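Local coordinates for beta-N-acetylhexosaminidase (Bacteroides fragilis, PDB 4PYS), which probably hydrolyses terminal N-acetylhexosamine residues from the non-reducing ends of glycans, as a glycoside hydrolase of family 20, at residues A[134-139]-A[163-168]. Numbering follows the deposited sequence.
Sequences SFMLDS and YFHWHL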
ATOM      1  N   SER A 134      -1.071   4.623  -0.585  1.00 16.78           N
ATOM      2  CA  SER A 134      -0.743   3.193  -0.419  1.00 15.41           C
ATOM      3  C   SER A 134      -0.149   2.840   0.931  1.00 16.03           C
ATOM      4  O   SER A 134       0.414   3.691   1.628  1.00 18.81           O
ATOM      5  CB  SER A 134       0.231   2.699  -1.499  1.00 18.87           C
ATOM      6  OG  SER A 134       1.496   3.325  -1.354  1.00 20.87           O
ATOM      7  N   PHE A 135      -0.286   1.560   1.277  1.00 18.56           N
ATOM      8  CA  PHE A 135       0.384   0.987   2.438  1.00 17.48           C
ATOM      9  C   PHE A 135       1.143  -0.222   1.927  1.00 17.59           C
ATOM     10  O   PHE A 135       0.589  -1.018   1.172  1.00 16.15           O
ATOM     11  CB  PHE A 135      -0.626   0.515   3.481  1.00 18.55           C
ATOM     12  CG  PHE A 135      -0.003  -0.275   4.601  1.00 16.13           C
ATOM     13  CD1 PHE A 135       0.820   0.355   5.522  1.00 18.68           C
ATOM     14  CD2 PHE A 135      -0.230  -1.641   4.723  1.00 19.35           C
ATOM     15  CE1 PHE A 135       1.400  -0.355   6.572  1.00 21.94           C
ATOM     16  CE2 PHE A 135       0.359  -2.371   5.776  1.00 21.40           C
ATOM     17  CZ  PHE A 135       1.178  -1.724   6.689  1.00 21.59           C
HETATM   18  N   MSE A 136       2.405  -0.341   2.326  1.00 18.22           N
HETATM   19  CA  MSE A 136       3.232  -1.486   1.945  1.00 20.46           C
HETATM   20  C   MSE A 136       3.521  -2.394   3.128  1.00 21.00           C
HETATM   21  O   MSE A 136       3.879  -1.919   4.210  1.00 19.18           O
HETATM   22  CB  MSE A 136       4.574  -1.010   1.391  1.00 18.16           C
HETATM   23  CG  MSE A 136       5.390  -2.164   0.783  1.00 22.06           C
HETATM   24 SE   MSE A 136       7.305  -1.888   0.923  0.67 22.71          SE
HETATM   25  CE  MSE A 136       7.535  -2.513   2.742  1.00 22.63           C
ATOM     26  N   LEU A 137       3.392  -3.706   2.926  1.00 18.78           N
ATOM     27  CA  LEU A 137       3.784  -4.668   3.959  1.00 20.90           C
ATOM     28  C   LEU A 137       4.903  -5.536   3.416  1.00 22.86           C
ATOM     29  O   LEU A 137       4.827  -6.014   2.280  1.00 20.03           O
ATOM     30  CB  LEU A 137       2.595  -5.542   4.383  1.00 21.03           C
ATOM     31  CG  LEU A 137       2.894  -6.562   5.492  1.00 25.73           C
ATOM     32  CD1 LEU A 137       3.342  -5.875   6.770  1.00 24.64           C
ATOM     33  CD2 LEU A 137       1.673  -7.426   5.750  1.00 26.91           C
ATOM     34  N   ASP A 138       5.940  -5.709   4.227  1.00 23.01           N
ATOM     35  CA  ASP A 138       7.091  -6.545   3.894  1.00 26.24           C
ATOM     36  C   ASP A 138       6.752  -7.987   4.244  1.00 27.41           C
ATOM     37  O   ASP A 138       6.834  -8.388   5.410  1.00 24.53           O
ATOM     38  CB  ASP A 138       8.298  -6.058   4.706  1.00 21.02           C
ATOM     39  CG  ASP A 138       9.567  -6.863   4.471  1.00 25.41           C
ATOM     40  OD1 ASP A 138       9.592  -7.861   3.700  1.00 25.99           O
ATOM     41  OD2 ASP A 138      10.572  -6.479   5.097  1.00 26.92           O
ATOM     42  N   SER A 139       6.349  -8.746   3.226  1.00 21.20           N
ATOM     43  CA  SER A 139       6.118 -10.180   3.342  1.00 21.75           C
ATOM     44  C   SER A 139       7.305 -10.944   2.769  1.00 26.78           C
ATOM     45  O   SER A 139       7.192 -12.124   2.479  1.00 31.66           O
ATOM     46  CB  SER A 139       4.854 -10.589   2.577  1.00 22.50           C
ATOM     47  OG  SER A 139       3.698  -9.961   3.101  1.00 25.14           O
ATOM     48  N   TYR A 163      -4.230   1.565  -2.664  1.00 16.76           N
ATOM     49  CA  TYR A 163      -3.279   0.536  -3.090  1.00 16.87           C
ATOM     50  C   TYR A 163      -2.691  -0.174  -1.891  1.00 18.91           C
ATOM     51  O   TYR A 163      -2.368   0.447  -0.885  1.00 19.79           O
ATOM     52  CB  TYR A 163      -2.121   1.123  -3.913  1.00 17.69           C
ATOM     53  CG  TYR A 163      -2.527   1.728  -5.232  1.00 21.03           C
ATOM     54  CD1 TYR A 163      -2.684   0.941  -6.369  1.00 20.69           C
ATOM     55  CD2 TYR A 163      -2.750   3.092  -5.341  1.00 20.44           C
ATOM     56  CE1 TYR A 163      -3.055   1.508  -7.591  1.00 24.48           C
ATOM     57  CE2 TYR A 163      -3.132   3.665  -6.555  1.00 24.28           C
ATOM     58  CZ  TYR A 163      -3.282   2.873  -7.666  1.00 25.82           C
ATOM     59  OH  TYR A 163      -3.653   3.455  -8.865  1.00 24.48           O
ATOM     60  N   PHE A 164      -2.525  -1.484  -2.021  1.00 18.79           N
ATOM     61  CA  PHE A 164      -1.785  -2.254  -1.036  1.00 17.67           C
ATOM     62  C   PHE A 164      -0.556  -2.760  -1.771  1.00 22.95           C
ATOM     63  O   PHE A 164      -0.665  -3.530  -2.732  1.00 21.73           O
ATOM     64  CB  PHE A 164      -2.623  -3.427  -0.519  1.00 19.06           C
ATOM     65  CG  PHE A 164      -1.871  -4.361   0.409  1.00 21.85           C
ATOM     66  CD1 PHE A 164      -1.632  -4.005   1.735  1.00 26.56           C
ATOM     67  CD2 PHE A 164      -1.427  -5.598  -0.043  1.00 24.39           C
ATOM     68  CE1 PHE A 164      -0.944  -4.870   2.596  1.00 24.75           C
ATOM     69  CE2 PHE A 164      -0.727  -6.472   0.804  1.00 22.70           C
ATOM     70  CZ  PHE A 164      -0.491  -6.109   2.124  1.00 21.33           C
ATOM     71  N   HIS A 165       0.610  -2.304  -1.332  1.00 18.78           N
ATOM     72  CA  HIS A 165       1.880  -2.639  -1.982  1.00 16.15           C
ATOM     73  C   HIS A 165       2.429  -3.863  -1.258  1.00 19.47           C
ATOM     74  O   HIS A 165       2.709  -3.808  -0.063  1.00 19.77           O
ATOM     75  CB  HIS A 165       2.780  -1.401  -1.842  1.00 22.10           C
ATOM     76  CG  HIS A 165       4.194  -1.581  -2.289  1.00 19.93           C
ATOM     77  ND1 HIS A 165       5.122  -0.564  -2.199  1.00 21.02           N
ATOM     78  CD2 HIS A 165       4.855  -2.643  -2.813  1.00 20.48           C
ATOM     79  CE1 HIS A 165       6.292  -0.991  -2.636  1.00 23.43           C
ATOM     80  NE2 HIS A 165       6.156  -2.249  -3.023  1.00 22.85           N
ATOM     81  N   TRP A 166       2.535  -4.985  -1.969  1.00 20.38           N
ATOM     82  CA  TRP A 166       2.856  -6.261  -1.338  1.00 20.60           C
ATOM     83  C   TRP A 166       4.295  -6.643  -1.694  1.00 22.98           C
ATOM     84  O   TRP A 166       4.573  -7.052  -2.817  1.00 23.24           O
ATOM     85  CB  TRP A 166       1.881  -7.340  -1.837  1.00 20.27           C
ATOM     86  CG  TRP A 166       1.749  -8.540  -0.937  1.00 21.05           C
ATOM     87  CD1 TRP A 166       2.348  -8.736   0.276  1.00 20.65           C
ATOM     88  CD2 TRP A 166       0.954  -9.709  -1.189  1.00 19.59           C
ATOM     89  NE1 TRP A 166       1.973  -9.968   0.792  1.00 20.85           N
ATOM     90  CE2 TRP A 166       1.117 -10.576  -0.089  1.00 20.91           C
ATOM     91  CE3 TRP A 166       0.128 -10.107  -2.245  1.00 25.27           C
ATOM     92  CZ2 TRP A 166       0.488 -11.832  -0.017  1.00 21.58           C
ATOM     93  CZ3 TRP A 166      -0.507 -11.346  -2.171  1.00 25.90           C
ATOM     94  CH2 TRP A 166      -0.313 -12.197  -1.068  1.00 27.58           C
ATOM     95  N   HIS A 167       5.203  -6.470  -0.737  1.00 20.90           N
ATOM     96  CA  HIS A 167       6.625  -6.704  -0.952  1.00 21.09           C
ATOM     97  C   HIS A 167       6.833  -8.196  -0.737  1.00 23.50           C
ATOM     98  O   HIS A 167       6.930  -8.655   0.401  1.00 26.28           O
ATOM     99  CB  HIS A 167       7.434  -5.863   0.051  1.00 23.46           C
ATOM    100  CG  HIS A 167       8.920  -5.913  -0.153  1.00 25.55           C
ATOM    101  ND1 HIS A 167       9.586  -5.075  -1.021  1.00 26.01           N
ATOM    102  CD2 HIS A 167       9.872  -6.687   0.424  1.00 27.68           C
ATOM    103  CE1 HIS A 167      10.881  -5.345  -0.989  1.00 26.97           C
ATOM    104  NE2 HIS A 167      11.080  -6.320  -0.119  1.00 28.95           N
ATOM    105  N   LEU A 168       6.887  -8.945  -1.838  1.00 24.13           N
ATOM    106  CA  LEU A 168       6.774 -10.401  -1.821  1.00 21.90           C
ATOM    107  C   LEU A 168       8.088 -11.155  -1.920  1.00 25.94           C
ATOM    108  O   LEU A 168       8.119 -12.364  -1.698  1.00 31.57           O
ATOM    109  CB  LEU A 168       5.890 -10.861  -2.991  1.00 24.37           C
ATOM    110  CG  LEU A 168       4.397 -10.640  -2.791  1.00 27.84           C
ATOM    111  CD1 LEU A 168       3.700 -10.534  -4.152  1.00 31.12           C
ATOM    112  CD2 LEU A 168       3.829 -11.789  -1.990  1.00 28.70           C
TER
HETATM  113  O   HOH W   1       3.652   1.656  -0.941  1.00 43.27           O
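Strands 134-138 and 163-167 run parallel, their axes approaching to 4.6 Å at an angle of 20°, as neighbouring strands of the family 20 TIM barrel joined in a beta-alpha-beta unit through helix 146-158. Five backbone hydrogen bonds alternate in direction; the shortest, His165 N to Phe135 O, is 2.8 Å. On the face toward helix 146-158, Phe135 and Phe164 lie side by side, Phe164 CE1 meeting the ring edge of Phe135 at CD2 (3.9 Å), while Phe164 CZ reaches Leu137 CB. The other face, lined by Met136, His165, Asp138 and His167, looks into the barrel. Selenomethionine Met136 has CG anti to its backbone N (chi1 -171°), which lays CG over one face of the His165 ring, 3.4 Å from the centroid, in a CH-pi contact; SE follows, 4.0 Å from the same centroid. A water at the edge of the His165 ring, in its plane, bridges ND1 to Ser134 OG. Glu223 OE1 is hydrogen-bonded to both His165 NE2 and His167 ND1, and Glu170 OE2 to His167 NE2, helping to fix both rings' rotation. Asp138 OD2 forms a salt bridge with Arg141, and its OD1 is hydrogen-bonded to Gly140 N and lies near His167 CD2. Trp166 NE1 donates a bent bond (2.9 Å, 138°) to Ser139 OG, which lies in the indole plane and is also hydrogen-bonded to Gln144 OE1, while Leu168 CD2 covers one face of that indole.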